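Pseudouridine synthase (Pyrococcus abyssi, PDB 2AUS) probably isomerises specific uridines of RNA to pseudouridine, as the archaeal Cbf5 member of the TruB family, with a PUA domain expected to help bind RNA. Local coordinates at residues 38-43 against 235-240; 42-47 against 91-96; 47-52 against 213-218; 202-207 against 247-252; 241-246 against 294-299. One frame throughout, in Å; residues are numbered along the deposited sequence.

Overall arrangement
Contacts 1, 2, 3 and 5 form a touching cluster, centres about 9 to 17 Å apart, around the mixed sheet in which strand 47-53 pairs with 88-93, 214-215 and 241-242. Along the chain, 38-52 supplies the first halves of contacts 1 to 3, and 235-246 runs from contact 1 to contact 5. Contacts 1 and 2 share helix 40-45; contacts 2 and 3 share G47. Contact 3 lies, in sequence, between the two halves of contact 1. Contact 4 touches the cluster through contact 5, centres about 12 Å apart, and reaches strand 195-205 of the six-stranded antiparallel sheet. Together they join early and late parts of the synthase, and contact 5 carries the connection to the PUA domain.

Contact 1 of 5, residues 38-43 against 235-240; sequences RPIELH and YIRKAI
H43 and R237 reach across between helix 40-45 and helix 234-239, and each side chain bonds to main-chain carbonyls of the opposite segment. The tight part is the imidazole: with CG anti to the backbone N (chi1 179°), H43 sends NE2 to the carbonyls of R237 and I240, donating to I240 O at 2.7 Å and to R237 O at 3.1 Å. The first acceptor is met from above its carbonyl plane, the second on a lone pair, so one N-H is shared by two carbonyls. R237 replies with a chain bent at chi3 and grips R38 O end-on, NH1 at 3.0 Å and NH2 at 2.9 Å, the oxygen lying in the guanidinium plane. R237 NH2 is also salt-bridged to E233, and NH1 sits over one face of the H43 ring. An alanine in place of H43 would probably leave those two carbonyls without this donor and remove the surface beneath NH1. The looser side is at exposed P39 and partly exposed I40, whose CD1 touches I236 CG2 at 3.8 Å. R38 turns its own guanidinium away to E244. W227 of helix 217-228 covers I40, while P242 of strand 241-242 packs on H43.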
# COMPACT_ATOMS: atom_id res chain seq x y z
N ARG A 38 -29.66 21.40 4.12
CA ARG A 38 -30.34 20.14 3.91
C ARG A 38 -30.09 19.15 5.04
O ARG A 38 -28.98 19.07 5.56
CB ARG A 38 -29.93 19.54 2.56
CG ARG A 38 -30.42 20.38 1.38
CD ARG A 38 -30.44 19.61 0.05
NE ARG A 38 -29.13 19.61 -0.58
CZ ARG A 38 -28.84 20.18 -1.75
NH1 ARG A 38 -29.77 20.80 -2.47
NH2 ARG A 38 -27.60 20.14 -2.20
N PRO A 39 -31.13 18.41 5.47
CA PRO A 39 -30.97 17.43 6.54
C PRO A 39 -29.76 16.57 6.17
O PRO A 39 -29.60 16.21 5.00
CB PRO A 39 -32.28 16.65 6.50
CG PRO A 39 -33.27 17.69 6.03
CD PRO A 39 -32.51 18.42 4.95
N ILE A 40 -28.93 16.22 7.15
CA ILE A 40 -27.71 15.47 6.89
C ILE A 40 -27.77 14.33 5.88
O ILE A 40 -26.89 14.22 5.02
CB ILE A 40 -27.07 14.95 8.21
CG1 ILE A 40 -25.67 14.39 7.92
CG2 ILE A 40 -27.95 13.89 8.85
CD1 ILE A 40 -24.75 15.39 7.23
N GLU A 41 -28.79 13.48 5.95
CA GLU A 41 -28.92 12.38 5.00
C GLU A 41 -29.05 12.92 3.57
O GLU A 41 -28.38 12.46 2.66
CB GLU A 41 -30.14 11.52 5.31
CG GLU A 41 -30.01 10.64 6.53
CD GLU A 41 -28.90 9.62 6.40
OE1 GLU A 41 -28.61 9.21 5.25
OE2 GLU A 41 -28.34 9.22 7.44
N LEU A 42 -29.94 13.89 3.40
CA LEU A 42 -30.16 14.49 2.08
C LEU A 42 -28.89 15.17 1.60
O LEU A 42 -28.56 15.11 0.42
CB LEU A 42 -31.30 15.51 2.12
CG LEU A 42 -32.71 14.98 1.92
CD1 LEU A 42 -33.69 16.15 1.90
CD2 LEU A 42 -32.78 14.20 0.60
N HIS A 43 -28.20 15.83 2.52
CA HIS A 43 -26.96 16.53 2.22
C HIS A 43 -25.96 15.56 1.59
O HIS A 43 -25.28 15.89 0.61
CB HIS A 43 -26.38 17.10 3.52
CG HIS A 43 -25.09 17.83 3.34
ND1 HIS A 43 -25.00 19.03 2.66
CD2 HIS A 43 -23.84 17.55 3.77
CE1 HIS A 43 -23.75 19.46 2.69
NE2 HIS A 43 -23.02 18.58 3.35
N TYR A 235 -19.04 17.69 11.64
CA TYR A 235 -17.85 17.45 10.85
C TYR A 235 -18.10 16.76 9.51
O TYR A 235 -17.57 17.19 8.50
CB TYR A 235 -16.83 16.68 11.70
CG TYR A 235 -16.57 17.45 12.98
CD1 TYR A 235 -15.86 18.65 12.96
CD2 TYR A 235 -17.15 17.05 14.19
CE1 TYR A 235 -15.74 19.45 14.10
CE2 TYR A 235 -17.04 17.84 15.34
CZ TYR A 235 -16.33 19.04 15.28
OH TYR A 235 -16.24 19.83 16.39
N ILE A 236 -18.92 15.71 9.50
CA ILE A 236 -19.20 15.04 8.23
C ILE A 236 -19.88 16.05 7.32
O ILE A 236 -19.60 16.12 6.13
CB ILE A 236 -20.09 13.79 8.42
CG1 ILE A 236 -20.10 12.95 7.14
CG2 ILE A 236 -21.52 14.20 8.77
CD1 ILE A 236 -18.72 12.49 6.69
N ARG A 237 -20.77 16.87 7.89
CA ARG A 237 -21.47 17.88 7.11
C ARG A 237 -20.49 18.83 6.43
O ARG A 237 -20.61 19.11 5.23
CB ARG A 237 -22.42 18.70 7.98
CG ARG A 237 -23.11 19.82 7.22
CD ARG A 237 -24.11 20.58 8.08
NE ARG A 237 -25.30 19.79 8.39
CZ ARG A 237 -26.29 19.56 7.54
NH1 ARG A 237 -26.23 20.05 6.31
NH2 ARG A 237 -27.35 18.85 7.93
N LYS A 238 -19.52 19.32 7.19
CA LYS A 238 -18.52 20.23 6.64
C LYS A 238 -17.57 19.54 5.66
O LYS A 238 -16.98 20.18 4.81
CB LYS A 238 -17.71 20.87 7.77
CG LYS A 238 -18.54 21.78 8.66
CD LYS A 238 -17.69 22.38 9.77
CE LYS A 238 -18.56 23.11 10.77
NZ LYS A 238 -17.76 23.54 11.94
N ALA A 239 -17.43 18.22 5.80
CA ALA A 239 -16.55 17.45 4.94
C ALA A 239 -17.16 17.18 3.56
O ALA A 239 -16.46 16.79 2.63
CB ALA A 239 -16.18 16.13 5.62
N ILE A 240 -18.48 17.38 3.44
CA ILE A 240 -19.19 17.16 2.18
C ILE A 240 -19.87 18.45 1.74
O ILE A 240 -20.55 19.11 2.52
CB ILE A 240 -20.26 16.05 2.37
CG1 ILE A 240 -19.57 14.75 2.80
CG2 ILE A 240 -21.05 15.86 1.07
CD1 ILE A 240 -20.52 13.63 3.16

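Contact 2 of 5, residues 42-47 against 91-96; sequences LHIQYG and VALERA
A helix-to-strand turn, where helix 40-45 gives way to strand 47-53, meets L93 of strand 88-93 and the residues that follow, in the mixed sheet of the synthase. L93 N donates to G47 O at 2.8 Å, nearly along the C=O axis, an antiparallel sheet bond. R95 then runs alongside Y46. Its CB lies over the tyrosine ring, 3.9 Å from the centroid in a CH-pi contact, and also presses on Q45 O. CG, anti to the carbonyl carbon, passes Q45 OE1 at 3.3 Å. Bends at chi2 and chi3 fold the chain along the phenol, so CD passes near the hydroxyl and NE makes a weak bond to Y46 OH. At the tip, NH2 has its main partner in F324 O, which ties this corner to the residue just after strand 316-323. Elsewhere on the turn L93 CB rests against the carbonyl I44 O, and the apolar contact is I44 CG2 to L93 CD1 at 4.2 Å.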
# COMPACT_ATOMS: atom_id res chain seq x y z
N LEU A 42 -29.94 13.89 3.40
CA LEU A 42 -30.16 14.49 2.08
C LEU A 42 -28.89 15.17 1.60
O LEU A 42 -28.56 15.11 0.42
CB LEU A 42 -31.30 15.51 2.12
CG LEU A 42 -32.71 14.98 1.92
CD1 LEU A 42 -33.69 16.15 1.90
CD2 LEU A 42 -32.78 14.20 0.60
N HIS A 43 -28.20 15.83 2.52
CA HIS A 43 -26.96 16.53 2.22
C HIS A 43 -25.96 15.56 1.59
O HIS A 43 -25.28 15.89 0.61
CB HIS A 43 -26.38 17.10 3.52
CG HIS A 43 -25.09 17.83 3.34
ND1 HIS A 43 -25.00 19.03 2.66
CD2 HIS A 43 -23.84 17.55 3.77
CE1 HIS A 43 -23.75 19.46 2.69
NE2 HIS A 43 -23.02 18.58 3.35
N ILE A 44 -25.88 14.36 2.15
CA ILE A 44 -24.97 13.35 1.64
C ILE A 44 -25.49 12.79 0.31
O ILE A 44 -24.71 12.56 -0.61
CB ILE A 44 -24.79 12.22 2.68
CG1 ILE A 44 -24.02 12.76 3.89
CG2 ILE A 44 -24.06 11.03 2.06
CD1 ILE A 44 -23.74 11.73 4.97
N GLN A 45 -26.80 12.60 0.22
CA GLN A 45 -27.42 12.08 -0.99
C GLN A 45 -27.16 13.00 -2.18
O GLN A 45 -27.10 12.54 -3.33
CB GLN A 45 -28.94 11.97 -0.80
CG GLN A 45 -29.40 10.74 -0.04
CD GLN A 45 -29.44 9.50 -0.91
OE1 GLN A 45 -30.13 9.47 -1.94
NE2 GLN A 45 -28.71 8.47 -0.51
N TYR A 46 -27.00 14.29 -1.90
CA TYR A 46 -26.76 15.28 -2.94
C TYR A 46 -25.48 16.05 -2.66
O TYR A 46 -25.41 17.25 -2.90
CB TYR A 46 -27.95 16.25 -3.01
CG TYR A 46 -29.23 15.57 -3.41
CD1 TYR A 46 -29.56 15.38 -4.75
CD2 TYR A 46 -30.07 15.01 -2.45
CE1 TYR A 46 -30.68 14.66 -5.12
CE2 TYR A 46 -31.19 14.28 -2.81
CZ TYR A 46 -31.49 14.10 -4.15
OH TYR A 46 -32.56 13.33 -4.51
N GLY A 47 -24.47 15.34 -2.16
CA GLY A 47 -23.22 16.01 -1.85
C GLY A 47 -22.05 15.64 -2.74
O GLY A 47 -22.09 14.65 -3.47
N VAL A 91 -15.41 14.12 -5.72
CA VAL A 91 -16.14 12.86 -5.76
C VAL A 91 -17.60 13.15 -5.43
O VAL A 91 -17.93 13.53 -4.30
CB VAL A 91 -15.57 11.84 -4.74
CG1 VAL A 91 -16.32 10.52 -4.85
CG2 VAL A 91 -14.09 11.61 -4.99
N ALA A 92 -18.47 13.01 -6.43
CA ALA A 92 -19.90 13.25 -6.24
C ALA A 92 -20.52 11.99 -5.63
O ALA A 92 -20.14 10.87 -5.99
CB ALA A 92 -20.56 13.59 -7.58
N LEU A 93 -21.47 12.17 -4.72
CA LEU A 93 -22.09 11.05 -4.03
C LEU A 93 -23.55 10.76 -4.37
O LEU A 93 -24.35 11.66 -4.66
CB LEU A 93 -22.01 11.27 -2.51
CG LEU A 93 -20.72 11.85 -1.95
CD1 LEU A 93 -20.91 12.16 -0.48
CD2 LEU A 93 -19.56 10.87 -2.16
N GLU A 94 -23.89 9.47 -4.31
CA GLU A 94 -25.24 8.99 -4.54
C GLU A 94 -25.99 9.69 -5.68
O GLU A 94 -25.60 9.60 -6.84
CB GLU A 94 -26.03 9.12 -3.24
CG GLU A 94 -25.34 8.47 -2.04
CD GLU A 94 -25.58 6.96 -1.96
OE1 GLU A 94 -25.52 6.28 -3.00
OE2 GLU A 94 -25.82 6.45 -0.84
N ARG A 95 -27.07 10.38 -5.33
CA ARG A 95 -27.91 11.08 -6.29
C ARG A 95 -27.21 12.19 -7.08
O ARG A 95 -27.67 12.58 -8.15
CB ARG A 95 -29.13 11.66 -5.57
CG ARG A 95 -30.07 10.61 -5.01
CD ARG A 95 -31.10 10.21 -6.05
NE ARG A 95 -31.79 11.40 -6.56
CZ ARG A 95 -32.74 11.37 -7.49
NH1 ARG A 95 -33.12 10.21 -8.01
NH2 ARG A 95 -33.30 12.50 -7.90
N ALA A 96 -26.11 12.71 -6.54
CA ALA A 96 -25.37 13.77 -7.20
C ALA A 96 -24.23 13.24 -8.07
O ALA A 96 -23.55 14.00 -8.77
CB ALA A 96 -24.80 14.72 -6.16

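Contact 3 of 5, residues 47-52 against 213-218; sequences GVINLD and TLVTLH
A short, weakly bonded strand, 214-215, pairs in parallel with strand 47-53 of the mixed sheet through L51 and V215, just before helix 217-228. V215 is held through both its N-H and its carbonyl: its N donates to N50 O at 2.9 Å, nearly along the C=O axis, and its O accepts from D52 N at 2.8 Å. L51 and V215 share a sheet face. L51 CD2 also meets L217 CD2. Separately, I49 CG2 meets V215 CG2 at 3.6 Å. With CG anti to the backbone N (chi1 -179°), N50 ND2 reaches T213 OG1 at 2.9 Å, the oxygen close to the amide plane, and also serves K209 O; T213 OG1 is itself hydrogen-bonded to D211. An alanine in place of N50 would probably lose both ND2 bonds and loosen the approach of T213. One water links N50 N to T213 O; a second accepts from L217 N and donates to D52 O. L214 crosses D52 obliquely, its CD2 3.6 Å from D52 OD2, while that carboxylate is salt-bridged to R201. The N and O of N50, V215 and D52, with T213 O and L217 N, thus find partners directly or through water, and R201 would tend to keep D52 ionised.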
# COMPACT_ATOMS: atom_id res chain seq x y z
N GLY A 47 -24.47 15.34 -2.16
CA GLY A 47 -23.22 16.01 -1.85
C GLY A 47 -22.05 15.64 -2.74
O GLY A 47 -22.09 14.65 -3.47
N VAL A 48 -21.01 16.47 -2.69
CA VAL A 48 -19.78 16.26 -3.45
C VAL A 48 -18.63 16.46 -2.47
O VAL A 48 -18.64 17.41 -1.69
CB VAL A 48 -19.62 17.28 -4.60
CG1 VAL A 48 -20.59 16.96 -5.72
CG2 VAL A 48 -19.87 18.69 -4.07
N ILE A 49 -17.65 15.57 -2.51
CA ILE A 49 -16.50 15.66 -1.62
C ILE A 49 -15.30 16.25 -2.33
O ILE A 49 -14.98 15.85 -3.45
CB ILE A 49 -16.09 14.27 -1.09
CG1 ILE A 49 -17.26 13.62 -0.36
CG2 ILE A 49 -14.88 14.40 -0.15
CD1 ILE A 49 -16.94 12.22 0.17
N ASN A 50 -14.66 17.23 -1.70
CA ASN A 50 -13.45 17.82 -2.28
C ASN A 50 -12.33 17.01 -1.62
O ASN A 50 -11.75 17.40 -0.61
CB ASN A 50 -13.35 19.29 -1.93
CG ASN A 50 -12.12 19.95 -2.52
OD1 ASN A 50 -11.55 19.47 -3.49
ND2 ASN A 50 -11.72 21.07 -1.93
N LEU A 51 -12.05 15.85 -2.21
CA LEU A 51 -11.05 14.95 -1.66
C LEU A 51 -9.62 15.17 -2.13
O LEU A 51 -9.37 15.49 -3.29
CB LEU A 51 -11.46 13.51 -1.98
CG LEU A 51 -10.65 12.46 -1.21
CD1 LEU A 51 -11.33 12.21 0.15
CD2 LEU A 51 -10.57 11.18 -2.01
N ASP A 52 -8.68 15.00 -1.20
CA ASP A 52 -7.26 15.12 -1.52
C ASP A 52 -6.86 13.68 -1.77
O ASP A 52 -6.63 12.92 -0.83
CB ASP A 52 -6.46 15.66 -0.33
CG ASP A 52 -5.00 15.97 -0.69
OD1 ASP A 52 -4.49 15.44 -1.70
OD2 ASP A 52 -4.35 16.74 0.05
N THR A 213 -12.31 23.09 2.60
CA THR A 213 -13.15 21.96 2.19
C THR A 213 -12.39 20.73 1.71
O THR A 213 -12.99 19.68 1.51
CB THR A 213 -14.15 22.35 1.10
OG1 THR A 213 -13.46 22.58 -0.14
CG2 THR A 213 -14.91 23.62 1.50
N LEU A 214 -11.08 20.86 1.53
CA LEU A 214 -10.28 19.72 1.08
C LEU A 214 -10.14 18.75 2.23
O LEU A 214 -9.61 19.11 3.28
CB LEU A 214 -8.89 20.18 0.62
CG LEU A 214 -8.01 19.05 0.07
CD1 LEU A 214 -8.57 18.57 -1.27
CD2 LEU A 214 -6.57 19.55 -0.11
N VAL A 215 -10.61 17.52 2.04
CA VAL A 215 -10.52 16.52 3.09
C VAL A 215 -9.84 15.23 2.63
O VAL A 215 -9.76 14.96 1.43
CB VAL A 215 -11.93 16.17 3.65
CG1 VAL A 215 -12.54 17.40 4.30
CG2 VAL A 215 -12.83 15.66 2.52
N THR A 216 -9.36 14.45 3.58
CA THR A 216 -8.68 13.19 3.28
C THR A 216 -9.57 12.02 3.65
O THR A 216 -10.56 12.17 4.36
CB THR A 216 -7.36 13.03 4.07
OG1 THR A 216 -7.66 12.95 5.47
CG2 THR A 216 -6.43 14.21 3.82
N LEU A 217 -9.20 10.84 3.17
CA LEU A 217 -9.94 9.62 3.44
C LEU A 217 -10.02 9.35 4.94
O LEU A 217 -11.03 8.87 5.45
CB LEU A 217 -9.26 8.45 2.72
CG LEU A 217 -9.36 8.55 1.20
CD1 LEU A 217 -8.33 7.64 0.53
CD2 LEU A 217 -10.77 8.19 0.77
N HIS A 218 -8.95 9.67 5.66
CA HIS A 218 -8.93 9.46 7.10
C HIS A 218 -9.88 10.44 7.76
O HIS A 218 -10.55 10.10 8.73
CB HIS A 218 -7.51 9.63 7.65
CG HIS A 218 -6.64 8.44 7.44
ND1 HIS A 218 -5.27 8.47 7.59
CD2 HIS A 218 -6.95 7.16 7.09
CE1 HIS A 218 -4.78 7.27 7.35
NE2 HIS A 218 -5.77 6.46 7.05
O HOH W 1 -15.19 18.39 0.82
O HOH W 2 -7.02 11.05 1.24

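Contact 4 of 5, residues 202-207 against 247-252; sequences RTRSGP and VEHLPK
Ring packing carries most of this small contact. P207 lies over the face of the H249 imidazole, its CB 4.1 Å from the ring centroid and 12° off the normal, a CH-pi contact almost over the middle of the ring. The two side chains slide past each other in opposite directions, so CD of the proline comes near H249 ND1, at 3.9 Å. H249 has CG anti to the carbonyl carbon (chi1 -72°), which directs the ring at the backbone of G206 and P207. Beside it is slight packing of E248 CB on P207 CB; the carboxylate OE1 of E248 also lies 4.1 Å from P207 CB.

Polar groups approach tip to tip. R204 is extended from CG to NE, and its NH2 is modelled in the plane of the imidazole, 3.1 Å from CE1 of H249, without a hydrogen bond between them; guanidinium and ring stand 78° apart.

The partners are a strand end and a tight turn: strand 195-205 carries a classic beta bulge at T203 and R204, both facing E109, while V247 to L250 form a type I beta turn closed by L250 N to V247 O at 2.9 Å. Beyond the segments, R16 bonds H249 O, and L250 of the turn packs on L299 of strand 296-302.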
# COMPACT_ATOMS: atom_id res chain seq x y z
N ARG A 202 -2.57 17.77 -8.22
CA ARG A 202 -3.60 18.68 -8.69
C ARG A 202 -4.00 19.57 -7.52
O ARG A 202 -4.34 19.09 -6.44
CB ARG A 202 -4.81 17.92 -9.20
CG ARG A 202 -5.92 18.83 -9.72
CD ARG A 202 -7.23 18.08 -9.86
NE ARG A 202 -7.31 17.36 -11.12
CZ ARG A 202 -8.22 16.44 -11.41
NH1 ARG A 202 -9.16 16.11 -10.53
NH2 ARG A 202 -8.20 15.88 -12.60
N THR A 203 -3.95 20.88 -7.74
CA THR A 203 -4.28 21.83 -6.69
C THR A 203 -5.60 22.51 -6.95
O THR A 203 -6.08 23.27 -6.12
CB THR A 203 -3.20 22.91 -6.56
OG1 THR A 203 -3.04 23.59 -7.81
CG2 THR A 203 -1.87 22.27 -6.15
N ARG A 204 -6.20 22.23 -8.11
CA ARG A 204 -7.47 22.85 -8.44
C ARG A 204 -8.17 22.21 -9.62
O ARG A 204 -7.55 21.84 -10.61
CB ARG A 204 -7.24 24.34 -8.73
CG ARG A 204 -8.48 25.13 -9.08
CD ARG A 204 -8.19 26.62 -8.99
NE ARG A 204 -9.35 27.44 -9.34
CZ ARG A 204 -10.53 27.37 -8.73
NH1 ARG A 204 -10.72 26.51 -7.74
NH2 ARG A 204 -11.52 28.16 -9.12
N SER A 205 -9.48 22.06 -9.49
CA SER A 205 -10.31 21.51 -10.56
C SER A 205 -11.61 22.27 -10.52
O SER A 205 -12.46 22.03 -9.65
CB SER A 205 -10.58 20.02 -10.36
OG SER A 205 -11.45 19.58 -11.39
N GLY A 206 -11.77 23.20 -11.46
CA GLY A 206 -12.98 24.00 -11.50
C GLY A 206 -13.11 24.73 -10.18
O GLY A 206 -12.16 25.39 -9.74
N PRO A 207 -14.25 24.61 -9.50
CA PRO A 207 -14.42 25.31 -8.22
C PRO A 207 -13.77 24.63 -7.01
O PRO A 207 -13.80 25.17 -5.90
CB PRO A 207 -15.93 25.42 -8.09
CG PRO A 207 -16.41 24.14 -8.74
CD PRO A 207 -15.51 24.01 -9.95
N VAL A 247 -21.32 23.16 -9.87
CA VAL A 247 -21.74 23.94 -11.03
C VAL A 247 -21.52 25.44 -10.85
O VAL A 247 -22.03 26.25 -11.63
CB VAL A 247 -23.25 23.71 -11.36
CG1 VAL A 247 -23.51 22.22 -11.58
CG2 VAL A 247 -24.13 24.26 -10.25
N GLU A 248 -20.75 25.80 -9.83
CA GLU A 248 -20.46 27.20 -9.57
C GLU A 248 -19.83 27.95 -10.74
O GLU A 248 -20.03 29.15 -10.90
CB GLU A 248 -19.55 27.32 -8.34
CG GLU A 248 -20.33 27.60 -7.07
CD GLU A 248 -19.49 27.44 -5.82
OE1 GLU A 248 -18.31 27.86 -5.83
OE2 GLU A 248 -20.02 26.90 -4.82
N HIS A 249 -19.06 27.25 -11.57
CA HIS A 249 -18.43 27.91 -12.71
C HIS A 249 -19.27 27.80 -13.99
O HIS A 249 -18.83 28.23 -15.05
CB HIS A 249 -17.03 27.33 -12.95
CG HIS A 249 -16.03 27.75 -11.92
ND1 HIS A 249 -14.74 27.25 -11.89
CD2 HIS A 249 -16.11 28.63 -10.89
CE1 HIS A 249 -14.08 27.81 -10.89
NE2 HIS A 249 -14.89 28.65 -10.27
N LEU A 250 -20.47 27.24 -13.89
CA LEU A 250 -21.32 27.11 -15.07
C LEU A 250 -22.35 28.21 -15.20
O LEU A 250 -22.78 28.79 -14.20
CB LEU A 250 -22.07 25.78 -15.06
CG LEU A 250 -21.34 24.45 -15.11
CD1 LEU A 250 -22.37 23.34 -15.24
CD2 LEU A 250 -20.37 24.42 -16.28
N PRO A 251 -22.76 28.52 -16.44
CA PRO A 251 -23.77 29.55 -16.69
C PRO A 251 -25.06 28.96 -16.10
O PRO A 251 -25.32 27.76 -16.25
CB PRO A 251 -23.84 29.59 -18.22
CG PRO A 251 -22.50 29.09 -18.65
CD PRO A 251 -22.25 27.96 -17.70
N LYS A 252 -25.87 29.77 -15.44
CA LYS A 252 -27.09 29.25 -14.85
C LYS A 252 -28.38 29.87 -15.34
O LYS A 252 -28.39 30.98 -15.85
CB LYS A 252 -27.01 29.41 -13.33
CG LYS A 252 -25.86 28.68 -12.70
CD LYS A 252 -25.68 29.05 -11.25
CE LYS A 252 -24.46 28.36 -10.67
NZ LYS A 252 -24.26 28.72 -9.24

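Contact 5 of 5, residues 241-246 against 294-299; sequences QPMEKA and DELVAL
The junction between the synthase and the PUA domain is bridged here, where the turn after strand 241-242 meets the start of strand 296-302. Its centre is E244. CG is anti to the carbonyl carbon and the chain bends at chi2 (67°), which folds the carboxylate back toward the strand. OE2 accepts a hydrogen bond from L296 N at 2.8 Å through its anti lone pair, an almost straight bond of 172°, while OE1 is held by a salt bridge to R38. Both oxygens are thus committed, and the arginine would tend to keep this buried acid ionised. The stem of E244 packs closely as well, CG lying 3.3 Å from D294 O. E295 takes its own carboxylate elsewhere, to Y330, T291 and F33.

Beside this polar hold is an apolar one. M243, its CG in the crowded position between the backbone N and the carbonyl carbon, stretches out so that SD reaches L296 CD2 at 4.1 Å; its CE lies against the carbonyl, 3.7 Å from L296 O. L296 also packs on A288 and M290 of strand 286-291. M243 also touches Y46, just after helix 40-45, to which its backbone is hydrogen-bonded, and Q241 pairs with V48 of strand 47-53.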
# COMPACT_ATOMS: atom_id res chain seq x y z
N GLN A 241 -19.69 18.83 0.48
CA GLN A 241 -20.30 20.06 -0.01
C GLN A 241 -21.58 19.78 -0.76
O GLN A 241 -21.78 18.68 -1.28
CB GLN A 241 -19.34 20.80 -0.94
CG GLN A 241 -17.91 20.93 -0.42
CD GLN A 241 -17.89 21.29 1.05
OE1 GLN A 241 -18.51 22.26 1.47
NE2 GLN A 241 -17.17 20.50 1.84
N PRO A 242 -22.49 20.77 -0.81
CA PRO A 242 -23.74 20.54 -1.55
C PRO A 242 -23.33 20.35 -3.01
O PRO A 242 -22.35 20.94 -3.46
CB PRO A 242 -24.52 21.84 -1.34
CG PRO A 242 -23.98 22.36 -0.03
CD PRO A 242 -22.49 22.09 -0.17
N MET A 243 -24.05 19.52 -3.75
CA MET A 243 -23.71 19.28 -5.15
C MET A 243 -23.62 20.57 -5.97
O MET A 243 -22.92 20.61 -6.99
CB MET A 243 -24.73 18.34 -5.78
CG MET A 243 -26.10 18.95 -5.91
SD MET A 243 -27.31 17.87 -6.71
CE MET A 243 -28.85 18.60 -6.11
N GLU A 244 -24.33 21.60 -5.53
CA GLU A 244 -24.33 22.90 -6.22
C GLU A 244 -22.93 23.48 -6.38
O GLU A 244 -22.67 24.28 -7.29
CB GLU A 244 -25.21 23.90 -5.47
CG GLU A 244 -26.73 23.65 -5.54
CD GLU A 244 -27.20 22.38 -4.83
OE1 GLU A 244 -26.47 21.86 -3.95
OE2 GLU A 244 -28.32 21.92 -5.14
N LYS A 245 -22.02 23.09 -5.49
CA LYS A 245 -20.64 23.57 -5.56
C LYS A 245 -20.02 23.21 -6.91
O LYS A 245 -19.22 23.97 -7.46
CB LYS A 245 -19.82 22.96 -4.42
CG LYS A 245 -18.32 23.30 -4.42
CD LYS A 245 -18.04 24.77 -4.11
CE LYS A 245 -16.53 25.04 -3.99
NZ LYS A 245 -15.89 24.12 -2.97
N ALA A 246 -20.40 22.05 -7.44
CA ALA A 246 -19.85 21.58 -8.72
C ALA A 246 -20.25 22.37 -9.95
O ALA A 246 -19.60 22.26 -10.98
CB ALA A 246 -20.19 20.11 -8.92
N ASP A 294 -31.56 28.51 -5.39
CA ASP A 294 -30.22 28.13 -5.84
C ASP A 294 -29.89 26.64 -5.70
O ASP A 294 -28.73 26.27 -5.49
CB ASP A 294 -29.17 29.00 -5.13
CG ASP A 294 -29.33 30.48 -5.48
OD1 ASP A 294 -29.62 30.79 -6.66
OD2 ASP A 294 -29.15 31.34 -4.58
N GLU A 295 -30.90 25.79 -5.82
CA GLU A 295 -30.68 24.34 -5.76
C GLU A 295 -30.48 23.93 -7.21
O GLU A 295 -31.09 24.51 -8.10
CB GLU A 295 -31.92 23.60 -5.25
CG GLU A 295 -32.38 23.97 -3.85
CD GLU A 295 -33.86 23.70 -3.66
OE1 GLU A 295 -34.68 24.52 -4.13
OE2 GLU A 295 -34.20 22.66 -3.07
N LEU A 296 -29.63 22.94 -7.45
CA LEU A 296 -29.40 22.48 -8.81
C LEU A 296 -30.55 21.57 -9.22
O LEU A 296 -30.83 20.56 -8.58
CB LEU A 296 -28.09 21.71 -8.89
CG LEU A 296 -27.80 20.99 -10.21
CD1 LEU A 296 -27.63 22.01 -11.33
CD2 LEU A 296 -26.52 20.15 -10.06
N VAL A 297 -31.23 21.93 -10.30
CA VAL A 297 -32.33 21.10 -10.77
C VAL A 297 -31.83 20.08 -11.79
O VAL A 297 -32.10 18.88 -11.68
CB VAL A 297 -33.42 21.94 -11.46
CG1 VAL A 297 -34.55 21.02 -11.93
CG2 VAL A 297 -33.93 23.03 -10.51
N ALA A 298 -31.09 20.57 -12.78
CA ALA A 298 -30.61 19.71 -13.85
C ALA A 298 -29.51 20.37 -14.67
O ALA A 298 -29.35 21.58 -14.65
CB ALA A 298 -31.77 19.35 -14.75
N LEU A 299 -28.76 19.54 -15.40
CA LEU A 299 -27.72 20.02 -16.28
C LEU A 299 -28.29 19.86 -17.67
O LEU A 299 -29.04 18.91 -17.93
CB LEU A 299 -26.44 19.18 -16.13
CG LEU A 299 -25.61 19.43 -14.87
CD1 LEU A 299 -24.37 18.53 -14.87
CD2 LEU A 299 -25.19 20.90 -14.83